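Local coordinates for protein exocyst complex component EXO70 (Saccharomyces cerevisiae, PDB 2B1E) that takes part in the secretory pathway as a subunit of the exocyst complex, which tethers secretory vesicles to sites of exocytosis, and plays a role in assembling that complex, at residues A400-S405 and Y452-V457; H409-G414 and S502-Y507; S458-L463 and E495-L500; L525-Y530 and E554-L559. One frame throughout, in Å; residues are numbered along the deposited sequence.

Contact 1. Residues A400-S405 and Y452-V457; sequences ANPNSS and YISYMV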
loop_
_atom_site.group_PDB
_atom_site.type_symbol
_atom_site.label_atom_id
_atom_site.label_comp_id
_atom_site.label_asym_id
_atom_site.label_seq_id
_atom_site.Cartn_x
_atom_site.Cartn_y
_atom_site.Cartn_z
ATOM N N ALA A 400 -14.866 4.139 28.170
ATOM C CA ALA A 400 -15.685 3.034 27.700
ATOM C C ALA A 400 -16.492 2.408 28.819
ATOM O O ALA A 400 -16.641 1.190 28.878
ATOM C CB ALA A 400 -14.808 1.979 27.040
ATOM N N ASN A 401 -17.006 3.232 29.717
ATOM C CA ASN A 401 -17.807 2.711 30.810
ATOM C C ASN A 401 -18.990 3.620 31.095
ATOM O O ASN A 401 -18.885 4.563 31.869
ATOM C CB ASN A 401 -16.953 2.542 32.069
ATOM C CG ASN A 401 -17.753 2.010 33.243
ATOM O OD1 ASN A 401 -18.880 1.536 33.072
ATOM N ND2 ASN A 401 -17.171 2.072 34.441
ATOM N N PRO A 402 -20.137 3.349 30.452
ATOM C CA PRO A 402 -21.381 4.110 30.601
ATOM C C PRO A 402 -21.964 4.071 32.017
ATOM O O PRO A 402 -22.839 4.865 32.349
ATOM C CB PRO A 402 -22.321 3.439 29.598
ATOM C CG PRO A 402 -21.393 2.936 28.546
ATOM C CD PRO A 402 -20.245 2.381 29.346
ATOM N N ASN A 403 -21.477 3.146 32.842
ATOM C CA ASN A 403 -21.975 2.991 34.205
ATOM C C ASN A 403 -21.060 3.529 35.295
ATOM O O ASN A 403 -21.295 3.287 36.478
ATOM C CB ASN A 403 -22.255 1.513 34.489
ATOM C CG ASN A 403 -23.160 0.890 33.454
ATOM O OD1 ASN A 403 -24.283 1.342 33.244
ATOM N ND2 ASN A 403 -22.670 -0.154 32.793
ATOM N N SER A 404 -20.017 4.249 34.906
ATOM C CA SER A 404 -19.088 4.813 35.878
ATOM C C SER A 404 -19.762 5.859 36.773
ATOM O O SER A 404 -20.200 6.907 36.290
ATOM C CB SER A 404 -17.909 5.454 35.151
ATOM O OG SER A 404 -17.069 6.108 36.071
ATOM N N SER A 405 -19.839 5.582 38.075
ATOM C CA SER A 405 -20.452 6.533 39.001
ATOM C C SER A 405 -19.452 7.660 39.234
ATOM O O SER A 405 -19.837 8.806 39.462
ATOM C CB SER A 405 -20.799 5.861 40.336
ATOM O OG SER A 405 -19.629 5.482 41.039
ATOM N N TYR A 452 -21.861 5.730 23.555
ATOM C CA TYR A 452 -21.991 7.133 23.918
ATOM C C TYR A 452 -23.435 7.615 23.976
ATOM O O TYR A 452 -23.733 8.623 24.623
ATOM C CB TYR A 452 -21.093 7.986 23.001
ATOM C CG TYR A 452 -19.641 7.634 23.247
ATOM C CD1 TYR A 452 -19.033 7.949 24.464
ATOM C CD2 TYR A 452 -18.924 6.849 22.342
ATOM C CE1 TYR A 452 -17.762 7.478 24.784
ATOM C CE2 TYR A 452 -17.643 6.377 22.653
ATOM C CZ TYR A 452 -17.072 6.690 23.878
ATOM O OH TYR A 452 -15.824 6.191 24.214
ATOM N N ILE A 453 -24.339 6.895 23.317
ATOM C CA ILE A 453 -25.753 7.235 23.416
ATOM C C ILE A 453 -26.044 6.848 24.863
ATOM O O ILE A 453 -26.707 7.569 25.604
ATOM C CB ILE A 453 -26.628 6.361 22.485
ATOM C CG1 ILE A 453 -26.504 6.849 21.037
ATOM C CG2 ILE A 453 -28.082 6.380 22.962
ATOM C CD1 ILE A 453 -26.930 5.799 19.988
ATOM N N SER A 454 -25.508 5.696 25.264
ATOM C CA SER A 454 -25.693 5.204 26.623
ATOM C C SER A 454 -25.132 6.203 27.650
ATOM O O SER A 454 -25.721 6.398 28.714
ATOM C CB SER A 454 -25.032 3.827 26.778
ATOM O OG SER A 454 -25.593 3.140 27.885
ATOM N N TYR A 455 -24.001 6.834 27.341
ATOM C CA TYR A 455 -23.439 7.846 28.244
ATOM C C TYR A 455 -24.487 8.949 28.471
ATOM O O TYR A 455 -24.695 9.394 29.596
ATOM C CB TYR A 455 -22.178 8.492 27.646
ATOM C CG TYR A 455 -20.863 7.837 28.033
ATOM C CD1 TYR A 455 -20.664 6.474 27.850
ATOM C CD2 TYR A 455 -19.803 8.593 28.540
ATOM C CE1 TYR A 455 -19.462 5.874 28.154
ATOM C CE2 TYR A 455 -18.574 7.994 28.848
ATOM C CZ TYR A 455 -18.419 6.631 28.653
ATOM O OH TYR A 455 -17.232 5.999 28.969
ATOM N N MET A 456 -25.149 9.380 27.399
ATOM C CA MET A 456 -26.158 10.443 27.498
ATOM C C MET A 456 -27.440 10.028 28.218
ATOM O O MET A 456 -28.120 10.863 28.804
ATOM C CB MET A 456 -26.530 10.983 26.100
ATOM C CG MET A 456 -25.422 11.781 25.398
ATOM S SD MET A 456 -25.988 12.728 23.938
ATOM C CE MET A 456 -26.641 11.432 22.957
ATOM N N VAL A 457 -27.775 8.747 28.162
ATOM C CA VAL A 457 -28.985 8.243 28.814
ATOM C C VAL A 457 -28.736 7.860 30.278
ATOM O O VAL A 457 -29.676 7.795 31.079
ATOM C CB VAL A 457 -29.533 7.000 28.044
ATOM C CG1 VAL A 457 -30.703 6.374 28.783
ATOM C CG2 VAL A 457 -29.976 7.411 26.649
#
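The phenol oxygen of Y455 reaches out of a helix to hold a loop by its backbone: N401 N donates to Y455 OH over 2.9 Å, with an N-H...O angle of 153°. A400 N lies almost as near, but its angle is too poor for a bond, and its hydrogen goes instead to E384. The same glutamate is hydrogen-bonded to the hydroxyls of Y455 and Y452, so E384 ties the two phenols together. Chi1 of Y455, at -92°, lies about 30° from the staggered value and places CG. P402 meets the ring obliquely, the two side chains crossing at about a right angle, with P402 CG 3.5 Å from Y455 CE1, while P402 CB rests 3.7 Å from S454 OG, a hydroxyl hydrogen-bonded to R461. Proline suits this second position of the type I turn N401-S404, where its fixed phi is the one required. N401 OD1 accepts from N403 N at 3.1 Å, an Asx turn that stiffens the same bend, and N401 ND2 is held by D398. A phenylalanine in place of Y455 would probably leave N401 N without its acceptor and E384 without one of its phenol partners, letting the turn shift. The loop joining helices 364-391 and 410-429 is thus laid against helix 440-473, whose other sides pack on helices 410-429 and 512-537.

Contact 2. Residues H409-G414 and S502-Y507; sequences HKQRIG and SKTKQY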
loop_
_atom_site.group_PDB
_atom_site.type_symbol
_atom_site.label_atom_id
_atom_site.label_comp_id
_atom_site.label_asym_id
_atom_site.label_seq_id
_atom_site.Cartn_x
_atom_site.Cartn_y
_atom_site.Cartn_z
ATOM N N HIS A 409 -19.646 13.448 34.508
ATOM C CA HIS A 409 -19.940 14.213 33.298
ATOM C C HIS A 409 -20.294 13.360 32.082
ATOM O O HIS A 409 -20.007 13.749 30.951
ATOM C CB HIS A 409 -18.716 15.072 32.965
ATOM C CG HIS A 409 -18.227 15.880 34.126
ATOM N ND1 HIS A 409 -18.745 17.116 34.438
ATOM C CD2 HIS A 409 -17.318 15.596 35.092
ATOM C CE1 HIS A 409 -18.182 17.560 35.550
ATOM N NE2 HIS A 409 -17.313 16.657 35.966
ATOM N N LYS A 410 -20.927 12.218 32.305
ATOM C CA LYS A 410 -21.242 11.333 31.191
ATOM C C LYS A 410 -22.154 11.934 30.133
ATOM O O LYS A 410 -21.981 11.671 28.943
ATOM C CB LYS A 410 -21.805 10.009 31.723
ATOM C CG LYS A 410 -20.784 9.258 32.579
ATOM C CD LYS A 410 -21.204 7.837 32.924
ATOM C CE LYS A 410 -22.293 7.821 33.979
ATOM N NZ LYS A 410 -21.873 8.589 35.172
ATOM N N GLN A 411 -23.107 12.758 30.549
ATOM C CA GLN A 411 -24.019 13.356 29.583
ATOM C C GLN A 411 -23.268 14.227 28.580
ATOM O O GLN A 411 -23.435 14.065 27.373
ATOM C CB GLN A 411 -25.104 14.181 30.293
ATOM C CG GLN A 411 -26.093 14.839 29.319
ATOM C CD GLN A 411 -27.293 15.435 30.030
ATOM O OE1 GLN A 411 -27.149 16.235 30.955
ATOM N NE2 GLN A 411 -28.484 15.047 29.601
ATOM N N ARG A 412 -22.430 15.134 29.084
ATOM C CA ARG A 412 -21.652 16.028 28.223
ATOM C C ARG A 412 -20.586 15.300 27.407
ATOM O O ARG A 412 -20.404 15.589 26.221
ATOM C CB ARG A 412 -20.975 17.130 29.051
ATOM C CG ARG A 412 -20.097 18.035 28.193
ATOM C CD ARG A 412 -19.373 19.143 28.950
ATOM N NE ARG A 412 -18.563 19.918 28.007
ATOM C CZ ARG A 412 -17.804 20.961 28.326
ATOM N NH1 ARG A 412 -17.729 21.383 29.584
ATOM N NH2 ARG A 412 -17.116 21.585 27.382
ATOM N N ILE A 413 -19.862 14.379 28.046
ATOM C CA ILE A 413 -18.836 13.623 27.348
ATOM C C ILE A 413 -19.511 12.774 26.269
ATOM O O ILE A 413 -19.012 12.670 25.142
ATOM C CB ILE A 413 -18.039 12.725 28.328
ATOM C CG1 ILE A 413 -17.197 13.605 29.259
ATOM C CG2 ILE A 413 -17.164 11.744 27.544
ATOM C CD1 ILE A 413 -16.646 12.876 30.515
ATOM N N GLY A 414 -20.658 12.192 26.601
ATOM C CA GLY A 414 -21.370 11.392 25.615
ATOM C C GLY A 414 -21.731 12.222 24.392
ATOM O O GLY A 414 -21.566 11.787 23.248
ATOM N N SER A 502 -33.160 20.606 32.342
ATOM C CA SER A 502 -32.368 21.822 32.141
ATOM C C SER A 502 -31.026 21.557 31.460
ATOM O O SER A 502 -30.653 22.199 30.465
ATOM C CB SER A 502 -32.128 22.495 33.500
ATOM O OG SER A 502 -31.385 23.692 33.364
ATOM N N LYS A 503 -30.297 20.595 31.999
ATOM C CA LYS A 503 -28.996 20.245 31.464
ATOM C C LYS A 503 -29.079 19.643 30.071
ATOM O O LYS A 503 -28.244 19.929 29.208
ATOM C CB LYS A 503 -28.309 19.278 32.428
ATOM C CG LYS A 503 -28.012 19.939 33.760
ATOM C CD LYS A 503 -27.377 18.984 34.758
ATOM C CE LYS A 503 -26.832 19.772 35.937
ATOM N NZ LYS A 503 -26.179 18.879 36.922
ATOM N N THR A 504 -30.088 18.809 29.847
ATOM C CA THR A 504 -30.243 18.175 28.547
ATOM C C THR A 504 -30.410 19.206 27.436
ATOM O O THR A 504 -30.030 18.958 26.288
ATOM C CB THR A 504 -31.428 17.205 28.554
ATOM O OG1 THR A 504 -31.262 16.274 29.625
ATOM C CG2 THR A 504 -31.488 16.425 27.250
ATOM N N LYS A 505 -30.958 20.369 27.780
ATOM C CA LYS A 505 -31.160 21.440 26.799
ATOM C C LYS A 505 -29.840 22.012 26.294
ATOM O O LYS A 505 -29.780 22.588 25.209
ATOM C CB LYS A 505 -32.007 22.565 27.404
ATOM C CG LYS A 505 -33.477 22.205 27.561
ATOM C CD LYS A 505 -34.257 23.338 28.203
ATOM C CE LYS A 505 -35.699 22.937 28.502
ATOM N NZ LYS A 505 -36.412 24.050 29.203
ATOM N N GLN A 506 -28.781 21.832 27.072
ATOM C CA GLN A 506 -27.460 22.348 26.702
ATOM C C GLN A 506 -26.763 21.542 25.604
ATOM O O GLN A 506 -25.740 21.973 25.071
ATOM C CB GLN A 506 -26.555 22.398 27.945
ATOM C CG GLN A 506 -27.234 23.007 29.179
ATOM C CD GLN A 506 -26.345 23.022 30.417
ATOM O OE1 GLN A 506 -25.412 22.231 30.532
ATOM N NE2 GLN A 506 -26.648 23.903 31.357
ATOM N N TYR A 507 -27.315 20.384 25.255
ATOM C CA TYR A 507 -26.702 19.536 24.235
ATOM C C TYR A 507 -27.649 19.290 23.070
ATOM O O TYR A 507 -28.569 18.491 23.165
ATOM C CB TYR A 507 -26.269 18.216 24.875
ATOM C CG TYR A 507 -25.485 18.446 26.145
ATOM C CD1 TYR A 507 -24.237 19.063 26.108
ATOM C CD2 TYR A 507 -26.036 18.147 27.393
ATOM C CE1 TYR A 507 -23.557 19.387 27.283
ATOM C CE2 TYR A 507 -25.361 18.464 28.574
ATOM C CZ TYR A 507 -24.128 19.088 28.508
ATOM O OH TYR A 507 -23.474 19.442 29.665
HETATM O O HOH W 1 -24.531 18.180 31.897
#
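K503 meets Q411 through the root of its side chain: K503 CB lies 3.6 Å from Q411 OE1, while the extended remainder leads away from helix 410-429, as suits a lysine at an exposed position. One residue on, T504 OG1 accepts a hydrogen bond from Q411 NE2 at 3.0 Å, with an N-H...O angle of 144° and the hydroxyl tilted slightly from the amide plane. The threonine oxygen is also bonded to the backbone carbonyl of L500, so its two polar partners lie on different helices. Q411 can span the gap because its CG is anti to the backbone N (chi1 180°) and the chain stays extended beyond it, a reach that suits glutamine better than asparagine. A type I turn from T504 to Y507 carries the chain round, within the all-helical C-terminal part of the EXO70 family. Y507, closing that turn, places its ring against the start of helix 410-429. R412 CA sits over one face, 4.3 Å from the ring centroid, in a CH-pi contact, and R412 CB is 3.5 Å from Y507 OH; the arginine then runs on, extended, to N307. At the ring edge lies Q411 OE1, 3.7 Å from Y507 CE2. A water in the ring plane bonds to Y507 OH at 2.8 Å and donates a weak, long bond to Q411 OE1.

Contact 3. Residues S458-L463 and E495-L500; sequences SDWRDL and EGFEDL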
loop_
_atom_site.group_PDB
_atom_site.type_symbol
_atom_site.label_atom_id
_atom_site.label_comp_id
_atom_site.label_asym_id
_atom_site.label_seq_id
_atom_site.Cartn_x
_atom_site.Cartn_y
_atom_site.Cartn_z
ATOM N N SER A 458 -27.467 7.642 30.628
ATOM C CA SER A 458 -27.099 7.210 31.973
ATOM C C SER A 458 -27.635 8.013 33.147
ATOM O O SER A 458 -28.095 7.436 34.131
ATOM C CB SER A 458 -25.580 7.107 32.109
ATOM O OG SER A 458 -25.256 6.550 33.377
ATOM N N ASP A 459 -27.561 9.338 33.059
ATOM C CA ASP A 459 -28.046 10.189 34.138
ATOM C C ASP A 459 -29.549 10.009 34.331
ATOM O O ASP A 459 -30.064 10.123 35.445
ATOM C CB ASP A 459 -27.701 11.657 33.851
ATOM C CG ASP A 459 -26.198 11.955 33.998
ATOM O OD1 ASP A 459 -25.381 11.004 34.046
ATOM O OD2 ASP A 459 -25.825 13.151 34.053
ATOM N N TRP A 460 -30.260 9.729 33.244
ATOM C CA TRP A 460 -31.691 9.518 33.341
ATOM C C TRP A 460 -31.955 8.180 34.047
ATOM O O TRP A 460 -32.953 8.039 34.757
ATOM C CB TRP A 460 -32.347 9.514 31.951
ATOM C CG TRP A 460 -32.327 10.834 31.261
ATOM C CD1 TRP A 460 -31.383 11.285 30.375
ATOM C CD2 TRP A 460 -33.285 11.891 31.399
ATOM N NE1 TRP A 460 -31.695 12.551 29.951
ATOM C CE2 TRP A 460 -32.858 12.951 30.564
ATOM C CE3 TRP A 460 -34.465 12.047 32.144
ATOM C CZ2 TRP A 460 -33.569 14.153 30.455
ATOM C CZ3 TRP A 460 -35.173 13.242 32.034
ATOM C CH2 TRP A 460 -34.722 14.279 31.196
ATOM N N ARG A 461 -31.065 7.207 33.854
ATOM C CA ARG A 461 -31.232 5.908 34.510
ATOM C C ARG A 461 -31.097 6.094 36.021
ATOM O O ARG A 461 -31.829 5.465 36.800
ATOM C CB ARG A 461 -30.193 4.893 34.006
ATOM C CG ARG A 461 -30.375 4.477 32.548
ATOM C CD ARG A 461 -29.471 3.293 32.173
ATOM N NE ARG A 461 -28.081 3.676 31.924
ATOM C CZ ARG A 461 -27.557 3.852 30.713
ATOM N NH1 ARG A 461 -28.301 3.681 29.629
ATOM N NH2 ARG A 461 -26.285 4.191 30.582
ATOM N N ASP A 462 -30.172 6.960 36.442
ATOM C CA ASP A 462 -29.982 7.228 37.877
ATOM C C ASP A 462 -31.262 7.818 38.473
ATOM O O ASP A 462 -31.693 7.443 39.564
ATOM C CB ASP A 462 -28.827 8.208 38.090
ATOM C CG ASP A 462 -27.482 7.622 37.688
ATOM O OD1 ASP A 462 -27.433 6.426 37.329
ATOM O OD2 ASP A 462 -26.477 8.357 37.736
ATOM N N LEU A 463 -31.864 8.750 37.748
ATOM C CA LEU A 463 -33.105 9.389 38.180
ATOM C C LEU A 463 -34.210 8.362 38.436
ATOM O O LEU A 463 -34.853 8.364 39.496
ATOM C CB LEU A 463 -33.583 10.372 37.106
ATOM C CG LEU A 463 -34.909 11.094 37.363
ATOM C CD1 LEU A 463 -34.779 11.965 38.588
ATOM C CD2 LEU A 463 -35.279 11.948 36.174
ATOM N N GLU A 495 -37.273 17.617 41.470
ATOM C CA GLU A 495 -35.985 18.307 41.456
ATOM C C GLU A 495 -34.988 17.586 40.555
ATOM O O GLU A 495 -34.231 18.222 39.825
ATOM C CB GLU A 495 -35.415 18.423 42.873
ATOM C CG GLU A 495 -36.133 19.443 43.755
ATOM C CD GLU A 495 -35.638 19.432 45.203
ATOM O OE1 GLU A 495 -34.412 19.588 45.420
ATOM O OE2 GLU A 495 -36.474 19.275 46.122
ATOM N N GLY A 496 -34.995 16.260 40.595
ATOM C CA GLY A 496 -34.084 15.501 39.764
ATOM C C GLY A 496 -34.467 15.600 38.304
ATOM O O GLY A 496 -33.601 15.744 37.438
ATOM N N PHE A 497 -35.769 15.522 38.036
ATOM C CA PHE A 497 -36.314 15.610 36.680
ATOM C C PHE A 497 -35.984 16.975 36.058
ATOM O O PHE A 497 -35.414 17.062 34.968
ATOM C CB PHE A 497 -37.842 15.441 36.715
ATOM C CG PHE A 497 -38.504 15.590 35.366
ATOM C CD1 PHE A 497 -38.373 14.596 34.392
ATOM C CD2 PHE A 497 -39.230 16.741 35.056
ATOM C CE1 PHE A 497 -38.951 14.744 33.127
ATOM C CE2 PHE A 497 -39.814 16.901 33.790
ATOM C CZ PHE A 497 -39.670 15.899 32.824
ATOM N N GLU A 498 -36.369 18.035 36.760
ATOM C CA GLU A 498 -36.138 19.400 36.296
ATOM C C GLU A 498 -34.659 19.712 36.092
ATOM O O GLU A 498 -34.284 20.394 35.136
ATOM C CB GLU A 498 -36.774 20.390 37.283
ATOM C CG GLU A 498 -38.284 20.545 37.078
ATOM C CD GLU A 498 -39.021 20.903 38.346
ATOM O OE1 GLU A 498 -38.389 21.465 39.265
ATOM O OE2 GLU A 498 -40.240 20.635 38.426
ATOM N N ASP A 499 -33.814 19.213 36.984
ATOM C CA ASP A 499 -32.379 19.447 36.860
ATOM C C ASP A 499 -31.861 18.790 35.576
ATOM O O ASP A 499 -31.046 19.374 34.860
ATOM C CB ASP A 499 -31.642 18.869 38.072
ATOM C CG ASP A 499 -30.174 19.259 38.107
ATOM O OD1 ASP A 499 -29.315 18.437 37.721
ATOM O OD2 ASP A 499 -29.881 20.397 38.526
ATOM N N LEU A 500 -32.340 17.577 35.291
ATOM C CA LEU A 500 -31.921 16.853 34.095
ATOM C C LEU A 500 -32.493 17.489 32.838
ATOM O O LEU A 500 -31.808 17.578 31.823
ATOM C CB LEU A 500 -32.347 15.374 34.170
ATOM C CG LEU A 500 -31.251 14.309 34.273
ATOM C CD1 LEU A 500 -31.874 12.917 34.376
ATOM C CD2 LEU A 500 -30.335 14.382 33.052
#
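Chi1 of W460 is -68°, setting CG anti to the carbonyl carbon, and chi2 of 93° turns the indole so that L500 of the opposing helix meets one of its faces. L500 has chi1 -113°, between staggered positions, which directs CG, and the two methyls beyond it meet the indole. Its CD1 stands 3.5 Å from W460 CD2, above the plane and offset toward the rim of the six-membered ring, a CH-pi contact with 3.8 Å from L500 CD1 to the ring centroid. L500 CD2, the other branch, lies above the NE1-CE2 bond, 3.8 Å from W460 NE1, and also touches D459 CB. A broad flat indole suits this place because it can receive both methyls of one branched leucine. L463 slides past L500 in the opposite direction, L463 CD2 lying 4.0 Å from L500 CD1. Its other methyl, L463 CD1, is pressed to the backbone of the partner helix, 3.7 Å from G496 C. Glycine suits that point, since a CB there would clash with L463 CD1 as it now lies. F497 CD1 comes to the edge of the indole, 4.2 Å from W460 CZ3. The two segments run antiparallel, their axes 10.4 Å apart; the pair 440-473 and 483-504 belongs to the C-terminal helical bundle, where helices 512-537 and 552-563 add I522, V526 and L562 around the indole. No hydrogen bond crosses this interface, so its grip rests on shape fit and the burial of apolar surface, with the indole face offering its pi electrons to a methyl.

Contact 4. Residues L525-Y530 and E554-L559; sequences LVMPMY and ELTTVL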
loop_
_atom_site.group_PDB
_atom_site.type_symbol
_atom_site.label_atom_id
_atom_site.label_comp_id
_atom_site.label_asym_id
_atom_site.label_seq_id
_atom_site.Cartn_x
_atom_site.Cartn_y
_atom_site.Cartn_z
ATOM N N LEU A 525 -37.622 5.217 29.272
ATOM C CA LEU A 525 -37.112 5.030 30.617
ATOM C C LEU A 525 -37.930 5.764 31.677
ATOM O O LEU A 525 -38.288 5.201 32.709
ATOM C CB LEU A 525 -35.658 5.504 30.647
ATOM C CG LEU A 525 -34.736 5.220 31.825
ATOM C CD1 LEU A 525 -34.672 3.725 32.110
ATOM C CD2 LEU A 525 -33.352 5.753 31.467
ATOM N N VAL A 526 -38.237 7.022 31.407
ATOM C CA VAL A 526 -38.973 7.844 32.349
ATOM C C VAL A 526 -40.494 7.665 32.433
ATOM O O VAL A 526 -41.042 7.527 33.531
ATOM C CB VAL A 526 -38.695 9.335 32.070
ATOM C CG1 VAL A 526 -39.552 10.204 32.962
ATOM C CG2 VAL A 526 -37.228 9.632 32.294
ATOM N N MET A 527 -41.182 7.661 31.291
ATOM C CA MET A 527 -42.638 7.594 31.343
ATOM C C MET A 527 -43.302 6.344 31.915
ATOM O O MET A 527 -44.225 6.461 32.716
ATOM C CB MET A 527 -43.232 7.946 29.978
ATOM C CG MET A 527 -43.025 9.425 29.583
ATOM S SD MET A 527 -43.386 10.647 30.888
ATOM C CE MET A 527 -45.024 10.062 31.484
ATOM N N PRO A 528 -42.860 5.140 31.522
ATOM C CA PRO A 528 -43.541 3.984 32.117
ATOM C C PRO A 528 -43.458 4.017 33.645
ATOM O O PRO A 528 -44.448 3.762 34.330
ATOM C CB PRO A 528 -42.794 2.794 31.509
ATOM C CG PRO A 528 -42.438 3.305 30.129
ATOM C CD PRO A 528 -41.955 4.722 30.433
ATOM N N MET A 529 -42.286 4.353 34.177
ATOM C CA MET A 529 -42.115 4.405 35.624
ATOM C C MET A 529 -42.935 5.501 36.297
ATOM O O MET A 529 -43.559 5.264 37.329
ATOM C CB MET A 529 -40.643 4.593 36.003
ATOM C CG MET A 529 -40.417 4.472 37.502
ATOM S SD MET A 529 -38.703 4.581 37.990
ATOM C CE MET A 529 -38.088 2.948 37.348
ATOM N N TYR A 530 -42.926 6.705 35.734
ATOM C CA TYR A 530 -43.688 7.784 36.346
ATOM C C TYR A 530 -45.189 7.506 36.375
ATOM O O TYR A 530 -45.865 7.850 37.347
ATOM C CB TYR A 530 -43.427 9.128 35.646
ATOM C CG TYR A 530 -43.991 10.281 36.441
ATOM C CD1 TYR A 530 -43.412 10.663 37.654
ATOM C CD2 TYR A 530 -45.160 10.926 36.035
ATOM C CE1 TYR A 530 -43.988 11.653 38.450
ATOM C CE2 TYR A 530 -45.748 11.916 36.821
ATOM C CZ TYR A 530 -45.157 12.269 38.030
ATOM O OH TYR A 530 -45.759 13.196 38.839
ATOM N N GLU A 554 -48.623 15.782 31.758
ATOM C CA GLU A 554 -47.867 17.026 31.832
ATOM C C GLU A 554 -46.386 16.704 31.686
ATOM O O GLU A 554 -45.648 17.406 30.993
ATOM C CB GLU A 554 -48.151 17.738 33.160
ATOM C CG GLU A 554 -49.474 18.471 33.150
ATOM C CD GLU A 554 -49.951 18.900 34.526
ATOM O OE1 GLU A 554 -50.914 19.687 34.582
ATOM O OE2 GLU A 554 -49.390 18.449 35.548
ATOM N N LEU A 555 -45.953 15.630 32.339
ATOM C CA LEU A 555 -44.565 15.220 32.267
ATOM C C LEU A 555 -44.248 14.876 30.821
ATOM O O LEU A 555 -43.201 15.239 30.303
ATOM C CB LEU A 555 -44.322 13.999 33.152
ATOM C CG LEU A 555 -42.852 13.832 33.541
ATOM C CD1 LEU A 555 -42.454 14.998 34.443
ATOM C CD2 LEU A 555 -42.642 12.513 34.265
ATOM N N THR A 556 -45.165 14.164 30.173
ATOM C CA THR A 556 -44.986 13.779 28.780
ATOM C C THR A 556 -44.731 15.008 27.904
ATOM O O THR A 556 -43.849 14.999 27.057
ATOM C CB THR A 556 -46.241 13.031 28.224
ATOM O OG1 THR A 556 -46.379 11.766 28.883
ATOM C CG2 THR A 556 -46.097 12.783 26.734
ATOM N N THR A 557 -45.508 16.061 28.112
ATOM C CA THR A 557 -45.367 17.278 27.317
ATOM C C THR A 557 -43.980 17.890 27.458
ATOM O O THR A 557 -43.377 18.314 26.467
ATOM C CB THR A 557 -46.450 18.314 27.712
ATOM O OG1 THR A 557 -47.741 17.725 27.529
ATOM C CG2 THR A 557 -46.357 19.569 26.844
ATOM N N VAL A 558 -43.470 17.929 28.686
ATOM C CA VAL A 558 -42.144 18.479 28.934
ATOM C C VAL A 558 -41.115 17.684 28.148
ATOM O O VAL A 558 -40.295 18.245 27.425
ATOM C CB VAL A 558 -41.783 18.409 30.427
ATOM C CG1 VAL A 558 -40.332 18.794 30.631
ATOM C CG2 VAL A 558 -42.695 19.324 31.206
ATOM N N LEU A 559 -41.161 16.365 28.292
ATOM C CA LEU A 559 -40.222 15.514 27.589
ATOM C C LEU A 559 -40.316 15.634 26.078
ATOM O O LEU A 559 -39.294 15.651 25.404
ATOM C CB LEU A 559 -40.415 14.053 27.992
ATOM C CG LEU A 559 -39.864 13.662 29.363
ATOM C CD1 LEU A 559 -40.001 12.152 29.526
ATOM C CD2 LEU A 559 -38.396 14.083 29.476
#
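An antiparallel helix-helix packing, mostly apolar in its main contacts, joins helix 512-537 to the last helix of the chain, 552-563, with the axes of the two segments 10.6 Å apart. L555 is central to it. Its CD2 sits over one face of the Y530 ring, offset toward the rim and 3.4 Å from Y530 CG, a CH-pi contact. The same methyl touches V526 CG1, whose beta-branched side chain crosses L555 at about a right angle. Y530 CG is anti to the backbone N (chi1 -169°), and beyond the ring the hydroxyl is bonded to the carbonyl of Y550; a tyrosine thus gives an apolar face to the leucine and a polar end to the loop before helix 552-563. In the unbranched chain of M527, the bend at chi2 sets SD 3.9 Å from both L555 CD2 and L559 CD1, and that at chi3 turns CE to T556 OG1, 3.4 Å away, while that hydroxyl is bonded to the carbonyl of P552 in its own helix. An alanine in place of M527 would probably open a gap between L555 and L559 and take away the methyl packed against T556. L559 CD1 completes the set, 4.0 Å from V526 CG1. P528, which has no N-H to give to the turn before, kinks helix 512-537 just past M527. F497 of helix 483-504 packs on L555 and L559 as well. With no hydrogen bond between the segments, the union depends on buried methyl, thioether and ring surface, while the polar ends of Y530 and T556 are satisfied by backbone carbonyls beside it.

In the fold
All four contacts lie on the same side of the chain's centre, in the C-terminal part of this elongated molecule, each within about 12 Å of another between centres. Contacts 1 and 2 have centres about 12 Å apart and are joined by K410, whose NZ is 2.6 Å from S404 O, a probable hydrogen bond. Contacts 1 and 3 share helix 440-473, and R461 NH2 of contact 3 reaches S454 OG at 3.0 Å. Contact 3 is nested inside the loop closed by contact 2; T504 OG1 touches W460 CZ2. Contact 4 meets contact 3 through F497 CE2, 3.3 Å from L555 CD1, their centres about 12 Å apart, whereas it does not touch contact 2, with nearest atoms about 7 Å apart.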